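Genome polyprotein (Chicken sicinivirus JSY, PDB 6QWT) probably copies viral RNA as the RNA-dependent RNA polymerase 3Dpol, the C-terminal piece of the picornaviral genome polyprotein. Local coordinates at residues S24-A29 and D441-Q446; F30-E35 and Y405-M410. One frame throughout, in Å; residues are numbered along the deposited sequence.

Both contacts fasten the N-terminal fingertip stretch of the polymerase onto the C-terminal thumb; their first segments are consecutive, and interaction 2 is nested inside the loop that interaction 1 closes. Their centres are about 10 Å apart. Ser24 joins them directly: its OG is 2.6 Å from Val409 O and its N is 3.0 Å from Met410 O, both probable hydrogen bonds, so the start of 24-29 is tied to the end of 405-410. Phe30 reaches back to helix 433-449, touching Thr442 and Val443. The centres of interactions 1 and 2 lie about 30 and 23 Å from the centre of the chain, on the same side of it.

Interaction 1 (S24-A29 and D441-Q446); sequences SPAYGA and DTVQAQ
Ala26, which touches both Val443 and Gln446, is held by its backbone: Ala26 N donates to Ser24 OG at 3.1 Å (155° at the hydrogen), an ST turn. Ser24 OG is also hydrogen-bonded to Val409 O, so two groups grip it. Across the contact the rest is packing, and Gln446 carries most of it. Its CG stands anti to the backbone N (chi1 -170°) and lies against the backbone of the loop, 3.5 Å from Ala29 N. A bend at chi2 (65°) then turns CD toward the glycine, 3.5 Å from Gly28 CA. Behind this, Gln446 CB meets Ala29 CB at 3.9 Å. In the right-hand fold of viral polymerases this joins an N-terminal fingertip segment to helix 433-449 of the thumb. The segment is shaped by two type I turns, Ser24 to Tyr27 and Ala26 to Ala29. One helical turn before Gln446, the methyl CG2 of Thr442 sits 3.5 Å from Ala29 O, while its OG1 bonds within the helix to Lys438 O. Val443 CG1 meets Ala26 CB at 4.1 Å. Pro25 O and Gln446 O, two acceptors, come within 3.4 Å of each other; the hydroxyl of Ser450 is hydrogen-bonded to Pro25 O and weakly to Gln446 O. Phe417 of helix 417-428 touches Ser24, Pro25 and Ala26.

Interaction 2 (F30-E35 and Y405-M410); sequences FPVTKE and YQQSVM
Gln407 and the backbone from Pro31 to Lys34 make the clear hydrogen bonds of this contact. A bend at chi2 brings the amide carbon CD beside the loop, and NE2 donates to Pro31 O at 2.9 Å, close to the plane of its own amide and nearly straight (160° at the hydrogen). Gln407 OE1 takes Thr33 N at 3.0 Å, from a donor that stands 50° above the carbonyl plane, and a weak bond from Lys34 N. A water adds a third donor to Gln407 OE1 at 2.8 Å and also donates to Lys34 O. Thr33 OG1 has its partner in Glu403, earlier in the same thumb helix.

The aromatic contact is a CH-pi one: Gln406 CG lies over the middle of the Phe30 ring, 3.7 Å from its centroid, with the amide plane behind it stacked 26° from the ring plane. At the ring edge, Phe30 CE2 lies 4.4 Å from Val409 CG1.

Apolar packing fills in the remainder. Met410 CE rests 3.9 Å from Val32 CG2, and the aliphatic part of Lys34 runs past Gln407, with Lys34 CD 3.7 Å from Gln407 CG.

Just beyond, strand 34-36 pairs with strand 161-163 of the fingers. With both ends of one buried amide engaged by main-chain groups, the orientation of the Gln407 amide is set, NE2 giving and OE1 receiving, and fingertip and thumb are held by directional bonds as well as by packing.

Interaction 1 (S24-A29 and D441-Q446)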
loop_
_atom_site.group_PDB
_atom_site.type_symbol
_atom_site.label_atom_id
_atom_site.label_comp_id
_atom_site.label_asym_id
_atom_site.label_seq_id
_atom_site.Cartn_x
_atom_site.Cartn_y
_atom_site.Cartn_z
ATOM N N SER A 24 -24.071 -9.398 -5.670
ATOM C CA SER A 24 -23.705 -10.605 -6.394
ATOM C C SER A 24 -24.766 -11.677 -6.197
ATOM O O SER A 24 -25.646 -11.555 -5.343
ATOM C CB SER A 24 -22.336 -11.087 -5.917
ATOM O OG SER A 24 -22.456 -11.928 -4.781
ATOM N N PRO A 25 -24.718 -12.759 -6.984
ATOM C CA PRO A 25 -25.658 -13.873 -6.760
ATOM C C PRO A 25 -25.550 -14.514 -5.381
ATOM O O PRO A 25 -26.418 -15.321 -5.028
ATOM C CB PRO A 25 -25.283 -14.876 -7.861
ATOM C CG PRO A 25 -24.675 -14.042 -8.935
ATOM C CD PRO A 25 -23.936 -12.945 -8.222
ATOM N N ALA A 26 -24.523 -14.185 -4.596
ATOM C CA ALA A 26 -24.350 -14.741 -3.261
ATOM C C ALA A 26 -24.680 -13.735 -2.164
ATOM O O ALA A 26 -24.314 -13.950 -1.005
ATOM C CB ALA A 26 -22.922 -15.260 -3.088
ATOM N N TYR A 27 -25.402 -12.659 -2.502
ATOM C CA TYR A 27 -25.537 -11.522 -1.592
ATOM C C TYR A 27 -26.191 -11.890 -0.259
ATOM O O TYR A 27 -25.895 -11.265 0.764
ATOM C CB TYR A 27 -26.332 -10.398 -2.261
ATOM C CG TYR A 27 -26.712 -9.304 -1.291
ATOM C CD1 TYR A 27 -27.984 -9.251 -0.735
ATOM C CD2 TYR A 27 -25.789 -8.339 -0.911
ATOM C CE1 TYR A 27 -28.330 -8.261 0.164
ATOM C CE2 TYR A 27 -26.127 -7.342 -0.015
ATOM C CZ TYR A 27 -27.399 -7.309 0.520
ATOM O OH TYR A 27 -27.740 -6.317 1.413
ATOM N N GLY A 28 -27.090 -12.859 -0.233
ATOM C CA GLY A 28 -27.667 -13.135 1.068
ATOM C C GLY A 28 -26.917 -14.109 1.957
ATOM O O GLY A 28 -27.410 -14.424 3.046
ATOM N N ALA A 29 -25.731 -14.573 1.545
ATOM C CA ALA A 29 -25.104 -15.734 2.181
ATOM C C ALA A 29 -24.745 -15.477 3.641
ATOM O O ALA A 29 -24.958 -16.346 4.496
ATOM C CB ALA A 29 -23.860 -16.147 1.393
ATOM N N ASP A 441 -19.994 -24.121 0.998
ATOM C CA ASP A 441 -21.363 -24.620 1.056
ATOM C C ASP A 441 -22.362 -23.488 1.268
ATOM O O ASP A 441 -23.436 -23.479 0.655
ATOM C CB ASP A 441 -21.492 -25.669 2.164
ATOM C CG ASP A 441 -20.804 -26.976 1.815
ATOM O OD1 ASP A 441 -20.465 -27.177 0.628
ATOM O OD2 ASP A 441 -20.595 -27.805 2.728
ATOM N N THR A 442 -22.027 -22.522 2.126
ATOM C CA THR A 442 -22.932 -21.401 2.362
ATOM C C THR A 442 -23.075 -20.535 1.117
ATOM O O THR A 442 -24.180 -20.089 0.784
ATOM C CB THR A 442 -22.437 -20.568 3.543
ATOM O OG1 THR A 442 -22.298 -21.405 4.694
ATOM C CG2 THR A 442 -23.420 -19.445 3.859
ATOM N N VAL A 443 -21.971 -20.295 0.410
ATOM C CA VAL A 443 -22.023 -19.494 -0.807
ATOM C C VAL A 443 -22.812 -20.220 -1.890
ATOM O O VAL A 443 -23.586 -19.603 -2.631
ATOM C CB VAL A 443 -20.594 -19.151 -1.267
ATOM C CG1 VAL A 443 -20.592 -18.629 -2.697
ATOM C CG2 VAL A 443 -19.964 -18.140 -0.314
ATOM N N GLN A 444 -22.645 -21.542 -1.987
ATOM C CA GLN A 444 -23.324 -22.300 -3.034
ATOM C C GLN A 444 -24.835 -22.307 -2.830
ATOM O O GLN A 444 -25.599 -22.210 -3.798
ATOM C CB GLN A 444 -22.786 -23.728 -3.080
ATOM C CG GLN A 444 -23.570 -24.653 -3.994
ATOM C CD GLN A 444 -22.676 -25.617 -4.736
ATOM O OE1 GLN A 444 -21.954 -26.404 -4.126
ATOM N NE2 GLN A 444 -22.713 -25.559 -6.063
ATOM N N ALA A 445 -25.288 -22.423 -1.582
ATOM C CA ALA A 445 -26.725 -22.458 -1.326
ATOM C C ALA A 445 -27.382 -21.137 -1.702
ATOM O O ALA A 445 -28.474 -21.121 -2.281
ATOM C CB ALA A 445 -26.992 -22.800 0.140
ATOM N N GLN A 446 -26.724 -20.017 -1.395
ATOM C CA GLN A 446 -27.275 -18.717 -1.764
ATOM C C GLN A 446 -27.253 -18.519 -3.275
ATOM O O GLN A 446 -28.222 -18.014 -3.852
ATOM C CB GLN A 446 -26.503 -17.600 -1.063
ATOM C CG GLN A 446 -27.151 -16.234 -1.188
ATOM C CD GLN A 446 -28.495 -16.164 -0.490
ATOM O OE1 GLN A 446 -28.601 -16.428 0.708
ATOM N NE2 GLN A 446 -29.534 -15.809 -1.240
#

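Interaction 2 (F30-E35 and Y405-M410)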
loop_
_atom_site.group_PDB
_atom_site.type_symbol
_atom_site.label_atom_id
_atom_site.label_comp_id
_atom_site.label_asym_id
_atom_site.label_seq_id
_atom_site.Cartn_x
_atom_site.Cartn_y
_atom_site.Cartn_z
ATOM N N PHE A 30 -24.190 -14.313 3.948
ATOM C CA PHE A 30 -23.741 -13.970 5.287
ATOM C C PHE A 30 -24.389 -12.670 5.733
ATOM O O PHE A 30 -24.844 -11.876 4.901
ATOM C CB PHE A 30 -22.211 -13.831 5.336
ATOM C CG PHE A 30 -21.479 -15.052 4.862
ATOM C CD1 PHE A 30 -21.174 -16.078 5.743
ATOM C CD2 PHE A 30 -21.102 -15.178 3.535
ATOM C CE1 PHE A 30 -20.505 -17.206 5.307
ATOM C CE2 PHE A 30 -20.432 -16.305 3.094
ATOM C CZ PHE A 30 -20.134 -17.320 3.982
ATOM N N PRO A 31 -24.466 -12.430 7.043
ATOM C CA PRO A 31 -24.934 -11.123 7.524
ATOM C C PRO A 31 -24.080 -9.996 6.955
ATOM O O PRO A 31 -22.849 -10.029 7.027
ATOM C CB PRO A 31 -24.792 -11.234 9.046
ATOM C CG PRO A 31 -24.902 -12.702 9.323
ATOM C CD PRO A 31 -24.262 -13.388 8.145
ATOM N N VAL A 32 -24.746 -9.000 6.379
ATOM C CA VAL A 32 -24.059 -7.917 5.683
ATOM C C VAL A 32 -23.479 -6.959 6.719
ATOM O O VAL A 32 -24.215 -6.216 7.373
ATOM C CB VAL A 32 -24.999 -7.190 4.715
ATOM C CG1 VAL A 32 -24.304 -5.984 4.093
ATOM C CG2 VAL A 32 -25.480 -8.147 3.633
ATOM N N THR A 33 -22.155 -6.980 6.874
ATOM C CA THR A 33 -21.445 -6.041 7.732
ATOM C C THR A 33 -20.649 -5.015 6.941
ATOM O O THR A 33 -20.001 -4.154 7.545
ATOM C CB THR A 33 -20.504 -6.786 8.690
ATOM O OG1 THR A 33 -19.384 -7.298 7.959
ATOM C CG2 THR A 33 -21.227 -7.938 9.370
ATOM N N LYS A 34 -20.673 -5.088 5.611
ATOM C CA LYS A 34 -19.935 -4.170 4.758
ATOM C C LYS A 34 -20.796 -3.792 3.564
ATOM O O LYS A 34 -21.617 -4.585 3.097
ATOM C CB LYS A 34 -18.618 -4.782 4.263
ATOM C CG LYS A 34 -17.479 -4.753 5.269
ATOM C CD LYS A 34 -16.387 -5.734 4.867
ATOM C CE LYS A 34 -15.008 -5.239 5.263
ATOM N NZ LYS A 34 -13.946 -6.177 4.800
ATOM N N GLU A 35 -20.589 -2.578 3.071
ATOM C CA GLU A 35 -21.303 -2.042 1.923
ATOM C C GLU A 35 -20.350 -1.152 1.141
ATOM O O GLU A 35 -19.320 -0.721 1.671
ATOM C CB GLU A 35 -22.544 -1.246 2.354
ATOM C CG GLU A 35 -23.692 -2.104 2.862
ATOM C CD GLU A 35 -24.872 -1.275 3.331
ATOM O OE1 GLU A 35 -24.931 -0.076 2.989
ATOM O OE2 GLU A 35 -25.739 -1.822 4.045
ATOM N N TYR A 405 -13.399 -12.586 2.890
ATOM C CA TYR A 405 -14.009 -13.328 1.791
ATOM C C TYR A 405 -15.488 -13.628 2.006
ATOM O O TYR A 405 -16.186 -13.936 1.034
ATOM C CB TYR A 405 -13.251 -14.639 1.529
ATOM C CG TYR A 405 -12.961 -15.490 2.744
ATOM C CD1 TYR A 405 -11.754 -15.377 3.423
ATOM C CD2 TYR A 405 -13.880 -16.431 3.195
ATOM C CE1 TYR A 405 -11.473 -16.165 4.531
ATOM C CE2 TYR A 405 -13.609 -17.225 4.305
ATOM C CZ TYR A 405 -12.405 -17.086 4.967
ATOM O OH TYR A 405 -12.128 -17.866 6.067
ATOM N N GLN A 406 -15.985 -13.544 3.243
ATOM C CA GLN A 406 -17.422 -13.679 3.461
ATOM C C GLN A 406 -18.176 -12.465 2.929
ATOM O O GLN A 406 -19.264 -12.602 2.358
ATOM C CB GLN A 406 -17.715 -13.886 4.947
ATOM C CG GLN A 406 -17.370 -15.281 5.452
ATOM C CD GLN A 406 -17.441 -15.391 6.964
ATOM O OE1 GLN A 406 -17.503 -14.384 7.669
ATOM N NE2 GLN A 406 -17.431 -16.619 7.470
ATOM N N GLN A 407 -17.611 -11.269 3.099
ATOM C CA GLN A 407 -18.285 -10.061 2.637
ATOM C C GLN A 407 -18.029 -9.800 1.156
ATOM O O GLN A 407 -18.947 -9.403 0.430
ATOM C CB GLN A 407 -17.842 -8.858 3.471
ATOM C CG GLN A 407 -18.212 -8.942 4.943
ATOM C CD GLN A 407 -19.709 -9.029 5.176
ATOM O OE1 GLN A 407 -20.476 -8.187 4.704
ATOM N NE2 GLN A 407 -20.133 -10.051 5.911
ATOM N N SER A 408 -16.794 -10.013 0.691
ATOM C CA SER A 408 -16.459 -9.680 -0.692
ATOM C C SER A 408 -17.247 -10.524 -1.683
ATOM O O SER A 408 -17.578 -10.046 -2.775
ATOM C CB SER A 408 -14.961 -9.860 -0.940
ATOM O OG SER A 408 -14.202 -8.899 -0.228
ATOM N N VAL A 409 -17.556 -11.773 -1.326
ATOM C CA VAL A 409 -18.232 -12.663 -2.259
ATOM C C VAL A 409 -19.648 -12.198 -2.556
ATOM O O VAL A 409 -20.232 -12.602 -3.569
ATOM C CB VAL A 409 -18.232 -14.107 -1.719
ATOM C CG1 VAL A 409 -19.267 -14.269 -0.615
ATOM C CG2 VAL A 409 -18.477 -15.096 -2.852
ATOM N N MET A 410 -20.213 -11.344 -1.709
ATOM C CA MET A 410 -21.577 -10.865 -1.876
ATOM C C MET A 410 -21.670 -9.665 -2.811
ATOM O O MET A 410 -22.761 -9.107 -2.975
ATOM C CB MET A 410 -22.177 -10.532 -0.507
ATOM C CG MET A 410 -22.019 -11.667 0.508
ATOM S SD MET A 410 -23.187 -11.610 1.886
ATOM C CE MET A 410 -22.404 -10.398 2.954
HETATM O O HOH W 1 -21.254 -7.069 2.230
#